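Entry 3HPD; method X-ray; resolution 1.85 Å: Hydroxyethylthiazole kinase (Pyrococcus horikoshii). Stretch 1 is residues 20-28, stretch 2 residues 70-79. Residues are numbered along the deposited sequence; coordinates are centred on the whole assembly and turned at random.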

ATOM      1  N   ASN A  20       2.197   3.839  14.523  1.00 10.23           N
ATOM      2  CA  ASN A  20       1.409   4.618  13.573  1.00 11.10           C
ATOM      3  C   ASN A  20      -0.042   4.161  13.486  1.00 11.38           C
ATOM      4  O   ASN A  20      -0.321   2.972  13.313  1.00 10.20           O
ATOM      5  CB  ASN A  20       2.003   4.523  12.154  1.00 10.35           C
ATOM      6  CG  ASN A  20       3.364   5.173  12.034  1.00 12.66           C
ATOM      7  OD1 ASN A  20       3.516   6.210  11.382  1.00 15.48           O
ATOM      8  ND2 ASN A  20       4.368   4.564  12.653  1.00 14.20           N
ATOM      9  N   ILE A  21      -0.960   5.112  13.632  1.00  9.96           N
ATOM     10  CA  ILE A  21      -2.388   4.859  13.470  1.00 11.41           C
ATOM     11  C   ILE A  21      -2.536   5.789  12.278  1.00 11.28           C
ATOM     12  O   ILE A  21      -2.748   6.992  12.425  1.00 10.16           O
ATOM     13  CB  ILE A  21      -3.197   5.353  14.672  1.00 13.86           C
ATOM     14  CG1 ILE A  21      -2.700   4.645  15.937  1.00 13.85           C
ATOM     15  CG2 ILE A  21      -4.678   5.065  14.449  1.00 14.13           C
ATOM     16  CD1 ILE A  21      -3.353   5.121  17.217  1.00 17.84           C
ATOM     17  N   THR A  22      -2.397   5.219  11.089  1.00 11.94           N
ATOM     18  CA  THR A  22      -2.368   6.027   9.888  1.00 11.20           C
ATOM     19  C   THR A  22      -3.371   5.704   8.776  1.00 10.28           C
ATOM     20  O   THR A  22      -4.305   4.923   8.974  1.00 10.92           O
ATOM     21  CB  THR A  22      -0.915   5.998   9.359  1.00  9.93           C
ATOM     22  OG1 THR A  22      -0.741   6.974   8.330  1.00 12.07           O
ATOM     23  CG2 THR A  22      -0.570   4.602   8.832  1.00 11.47           C
ATOM     24  N   ASN A  23      -3.180   6.316   7.608  1.00 10.43           N
ATOM     25  CA  ASN A  23      -4.106   6.109   6.495  1.00  9.09           C
ATOM     26  C   ASN A  23      -3.683   5.007   5.526  1.00 10.76           C
ATOM     27  O   ASN A  23      -2.505   4.673   5.412  1.00  8.90           O
ATOM     28  CB  ASN A  23      -4.371   7.442   5.762  1.00  9.92           C
ATOM     29  CG  ASN A  23      -3.249   7.851   4.824  1.00 10.16           C
ATOM     30  OD1 ASN A  23      -2.981   7.179   3.832  1.00 10.88           O
ATOM     31  ND2 ASN A  23      -2.601   8.976   5.125  1.00 10.63           N
ATOM     32  N   PHE A  24      -4.667   4.441   4.834  1.00 10.22           N
ATOM     33  CA  PHE A  24      -4.443   3.331   3.914  1.00 10.65           C
ATOM     34  C   PHE A  24      -3.486   3.570   2.764  1.00 11.32           C
ATOM     35  O   PHE A  24      -2.859   2.631   2.271  1.00 12.73           O
ATOM     36  CB  PHE A  24      -5.785   2.851   3.358  1.00 11.00           C
ATOM     37  CG  PHE A  24      -6.751   2.413   4.419  1.00 10.73           C
ATOM     38  CD1 PHE A  24      -6.404   1.407   5.317  1.00 11.79           C
ATOM     39  CD2 PHE A  24      -8.003   3.009   4.528  1.00 11.53           C
ATOM     40  CE1 PHE A  24      -7.289   1.008   6.320  1.00 13.03           C
ATOM     41  CE2 PHE A  24      -8.897   2.617   5.525  1.00 11.49           C
ATOM     42  CZ  PHE A  24      -8.540   1.611   6.421  1.00 12.57           C
ATOM     43  N   VAL A  25      -3.370   4.816   2.330  1.00  9.83           N
ATOM     44  CA  VAL A  25      -2.496   5.143   1.213  1.00 10.76           C
ATOM     45  C   VAL A  25      -1.018   5.145   1.594  1.00 11.03           C
ATOM     46  O   VAL A  25      -0.158   4.877   0.753  1.00 13.01           O
ATOM     47  CB  VAL A  25      -2.857   6.536   0.632  1.00 12.09           C
ATOM     48  CG1 VAL A  25      -1.956   6.871  -0.553  1.00 13.31           C
ATOM     49  CG2 VAL A  25      -4.314   6.559   0.212  1.00 10.36           C
ATOM     50  N   VAL A  26      -0.723   5.416   2.862  1.00 11.11           N
ATOM     51  CA  VAL A  26       0.672   5.506   3.294  1.00 10.74           C
ATOM     52  C   VAL A  26       1.178   4.428   4.250  1.00 11.20           C
ATOM     53  O   VAL A  26       2.269   4.556   4.810  1.00 11.38           O
ATOM     54  CB  VAL A  26       0.937   6.888   3.926  1.00 11.70           C
ATOM     55  CG1 VAL A  26       0.420   7.985   2.995  1.00 10.27           C
ATOM     56  CG2 VAL A  26       0.259   6.984   5.294  1.00 10.43           C
ATOM     57  N   MET A  27       0.400   3.365   4.423  1.00 12.50           N
ATOM     58  CA  MET A  27       0.777   2.270   5.316  1.00 12.25           C
ATOM     59  C   MET A  27       2.179   1.712   5.063  1.00 12.88           C
ATOM     60  O   MET A  27       3.022   1.691   5.958  1.00 12.76           O
ATOM     61  CB  MET A  27      -0.237   1.128   5.195  1.00 12.43           C
ATOM     62  CG  MET A  27      -1.581   1.374   5.876  1.00 12.95           C
ATOM     63  SD  MET A  27      -1.551   1.042   7.657  1.00 14.31           S
ATOM     64  CE  MET A  27      -3.172   1.696   8.148  1.00 13.40           C
ATOM     65  N   ASN A  28       2.420   1.259   3.838  1.00  9.37           N
ATOM     66  CA  ASN A  28       3.706   0.667   3.468  1.00  9.41           C
ATOM     67  C   ASN A  28       4.807   1.700   3.340  1.00  9.42           C
ATOM     68  O   ASN A  28       5.944   1.533   3.779  1.00 10.29           O
ATOM     69  CB  ASN A  28       3.551  -0.048   2.130  1.00 10.35           C
ATOM     70  CG  ASN A  28       4.789  -0.803   1.734  1.00 10.71           C
ATOM     71  OD1 ASN A  28       5.646  -0.296   1.010  1.00 14.01           O
ATOM     72  ND2 ASN A  28       4.905  -2.023   2.231  1.00 11.60           N
ATOM     73  N   GLY A  70     -14.777   4.459  13.007  1.00 14.67           N
ATOM     74  CA  GLY A  70     -14.014   3.460  13.735  1.00 14.93           C
ATOM     75  C   GLY A  70     -12.597   3.910  14.035  1.00 15.98           C
ATOM     76  O   GLY A  70     -12.125   3.791  15.167  1.00 15.21           O
ATOM     77  N   TRP A  71     -11.905   4.428  13.026  1.00 15.16           N
ATOM     78  CA  TRP A  71     -10.535   4.883  13.223  1.00 15.88           C
ATOM     79  C   TRP A  71     -10.471   6.115  14.115  1.00 14.63           C
ATOM     80  O   TRP A  71      -9.505   6.300  14.856  1.00 14.08           O
ATOM     81  CB  TRP A  71      -9.863   5.164  11.875  1.00 18.72           C
ATOM     82  CG  TRP A  71      -9.531   3.907  11.128  1.00 20.81           C
ATOM     83  CD1 TRP A  71     -10.411   3.061  10.511  1.00 23.87           C
ATOM     84  CD2 TRP A  71      -8.236   3.315  10.979  1.00 19.59           C
ATOM     85  NE1 TRP A  71      -9.743   1.975   9.990  1.00 23.80           N
ATOM     86  CE2 TRP A  71      -8.404   2.106  10.265  1.00 21.30           C
ATOM     87  CE3 TRP A  71      -6.946   3.683  11.386  1.00 19.18           C
ATOM     88  CZ2 TRP A  71      -7.333   1.266   9.944  1.00 17.69           C
ATOM     89  CZ3 TRP A  71      -5.878   2.844  11.067  1.00 18.12           C
ATOM     90  CH2 TRP A  71      -6.081   1.650  10.356  1.00 16.39           C
ATOM     91  N   ARG A  72     -11.498   6.955  14.052  1.00 13.32           N
ATOM     92  CA  ARG A  72     -11.533   8.160  14.878  1.00 14.27           C
ATOM     93  C   ARG A  72     -11.507   7.752  16.347  1.00 12.98           C
ATOM     94  O   ARG A  72     -10.783   8.330  17.156  1.00 12.34           O
ATOM     95  CB  ARG A  72     -12.802   8.969  14.607  1.00 15.26           C
ATOM     96  CG  ARG A  72     -12.844  10.301  15.353  1.00 20.89           C
ATOM     97  CD  ARG A  72     -14.234  10.921  15.313  1.00 26.57           C
ATOM     98  NE  ARG A  72     -15.137  10.256  16.243  1.00 32.95           N
ATOM     99  CZ  ARG A  72     -15.120  10.442  17.560  1.00 36.09           C
ATOM    100  NH1 ARG A  72     -14.251  11.284  18.102  1.00 37.68           N
ATOM    101  NH2 ARG A  72     -15.963   9.775  18.337  1.00 36.65           N
ATOM    102  N   ARG A  73     -12.312   6.750  16.678  1.00 14.33           N
ATOM    103  CA  ARG A  73     -12.395   6.245  18.042  1.00 15.23           C
ATOM    104  C   ARG A  73     -11.015   5.779  18.496  1.00 15.04           C
ATOM    105  O   ARG A  73     -10.575   6.092  19.606  1.00 16.14           O
ATOM    106  CB  ARG A  73     -13.389   5.087  18.096  1.00 20.00           C
ATOM    107  CG  ARG A  73     -13.896   4.745  19.482  1.00 24.85           C
ATOM    108  CD  ARG A  73     -15.009   3.712  19.389  1.00 27.51           C
ATOM    109  NE  ARG A  73     -16.018   4.107  18.408  1.00 31.10           N
ATOM    110  CZ  ARG A  73     -16.311   3.412  17.313  1.00 32.82           C
ATOM    111  NH1 ARG A  73     -15.673   2.277  17.050  1.00 34.57           N
ATOM    112  NH2 ARG A  73     -17.238   3.855  16.473  1.00 34.75           N
ATOM    113  N   SER A  74     -10.327   5.040  17.629  1.00 13.88           N
ATOM    114  CA  SER A  74      -8.992   4.545  17.948  1.00 13.16           C
ATOM    115  C   SER A  74      -7.988   5.684  18.123  1.00 14.13           C
ATOM    116  O   SER A  74      -7.169   5.663  19.040  1.00 13.57           O
ATOM    117  CB  SER A  74      -8.498   3.592  16.853  1.00 13.02           C
ATOM    118  OG  SER A  74      -9.226   2.370  16.862  1.00 14.62           O
ATOM    119  N   MET A  75      -8.053   6.676  17.242  1.00 13.63           N
ATOM    120  CA  MET A  75      -7.134   7.808  17.303  1.00 14.40           C
ATOM    121  C   MET A  75      -7.305   8.666  18.552  1.00 14.44           C
ATOM    122  O   MET A  75      -6.322   9.103  19.156  1.00 13.19           O
ATOM    123  CB  MET A  75      -7.296   8.671  16.054  1.00 15.42           C
ATOM    124  CG  MET A  75      -6.843   7.968  14.788  1.00 16.39           C
ATOM    125  SD  MET A  75      -7.313   8.876  13.315  1.00 18.53           S
ATOM    126  CE  MET A  75      -6.694   7.768  12.037  1.00 19.98           C
ATOM    127  N   VAL A  76      -8.553   8.908  18.938  1.00 14.06           N
ATOM    128  CA  VAL A  76      -8.823   9.709  20.124  1.00 15.52           C
ATOM    129  C   VAL A  76      -8.393   8.945  21.373  1.00 15.66           C
ATOM    130  O   VAL A  76      -7.800   9.518  22.287  1.00 16.32           O
ATOM    131  CB  VAL A  76     -10.322  10.072  20.212  1.00 16.33           C
ATOM    132  CG1 VAL A  76     -10.630  10.706  21.557  1.00 19.44           C
ATOM    133  CG2 VAL A  76     -10.680  11.041  19.080  1.00 16.79           C
ATOM    134  N   LYS A  77      -8.681   7.648  21.402  1.00 15.00           N
ATOM    135  CA  LYS A  77      -8.312   6.811  22.537  1.00 16.63           C
ATOM    136  C   LYS A  77      -6.792   6.731  22.644  1.00 17.03           C
ATOM    137  O   LYS A  77      -6.233   6.799  23.739  1.00 15.49           O
ATOM    138  CB  LYS A  77      -8.892   5.405  22.372  1.00 18.25           C
ATOM    139  CG  LYS A  77      -8.677   4.494  23.573  1.00 24.46           C
ATOM    140  CD  LYS A  77      -9.414   5.010  24.805  1.00 28.92           C
ATOM    141  CE  LYS A  77      -9.176   4.108  26.011  1.00 32.29           C
ATOM    142  NZ  LYS A  77      -9.854   4.621  27.237  1.00 33.15           N
ATOM    143  N   ALA A  78      -6.128   6.584  21.500  1.00 15.81           N
ATOM    144  CA  ALA A  78      -4.672   6.505  21.468  1.00 14.01           C
ATOM    145  C   ALA A  78      -4.059   7.781  22.026  1.00 14.34           C
ATOM    146  O   ALA A  78      -3.072   7.740  22.757  1.00 13.23           O
ATOM    147  CB  ALA A  78      -4.191   6.291  20.046  1.00 13.68           C
ATOM    148  N   THR A  79      -4.645   8.917  21.669  1.00 14.70           N
ATOM    149  CA  THR A  79      -4.147  10.202  22.138  1.00 15.17           C
ATOM    150  C   THR A  79      -4.247  10.278  23.659  1.00 15.21           C
ATOM    151  O   THR A  79      -3.337  10.759  24.327  1.00 16.22           O
ATOM    152  CB  THR A  79      -4.940  11.368  21.507  1.00 15.69           C
ATOM    153  OG1 THR A  79      -4.789  11.327  20.081  1.00 14.81           O
ATOM    154  CG2 THR A  79      -4.427  12.711  22.020  1.00 15.45           C
TER

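The contact joins the end of a strand, and the loop that follows it, to one side of a helix, and it does so without a single hydrogen bond between the two stretches. The fit buries 329 Å², summed over both sides, with mainly apolar side chains meeting. Two residues carry most of it: Ile21 from the strand and Trp71 from the helix.

Ile21 is the last strand residue of its stretch, and its CA-to-CB bond points toward the helix. The backbones come nearest here, 6.8 Å from Ile21 CA to Met75 CA, close enough for a branched side chain to meet the helix directly. With chi1 in m and chi2 in t, the isoleucine spreads its two arms along the helix. Its CD1 reaches Ala78 CB at 3.2 Å, a tight approach to a small methyl that also points toward the strand, while CD1 lies 4.3 Å from the backbone Ser74 O. The other arm, CG2, rests 3.6 Å from Met75 CG and 4.1 Å from Trp71 CE3. One beta-branched residue thus touches positions 71, 74, 75 and 78, the spacing that recurs along one side of an alpha-helix.

Trp71 extends the contact past the strand. Its CA-to-CB bond also points toward the other stretch, and the indole runs beside the loop, where its six-membered ring meets several partners. Phe24 starts sideways, but its ring end comes nearer, bringing CE1 to 3.6 Å from Trp71 CZ2; the centroids of the Phe24 ring and the Trp71 six-membered ring are 5.3 Å apart and the planes stand at 82°, in an oblique pairing. Met27, in a helix that continues later in the chain, adds its terminal methyl, with CE 3.7 Å from Trp71 CH2. The CA-to-CB bond of Thr22 points away, and its backbone makes the contact: its O lies 3.3 Å from Trp71 CZ3, a polar atom against a ring carbon.

Several hydrogen bonds form within each stretch, and some side chains bond elsewhere in the structure. In the helix, the backbone ladder includes Met75 N to Trp71 O at 2.8 Å and Ala78 N to Ser74 O at 2.8 Å, and Thr79 OG1 donates to Met75 O at 2.9 Å. In the loop, the CA-to-CB bond of Asn23 points away from the helix, and its OD1 accepts weak bonds from Val25 N at 2.8 Å and Val26 N at 3.0 Å. The rule to read here is that hydrogen bonds stay off this contact, while a branched aliphatic and a large aromatic supply most of its area.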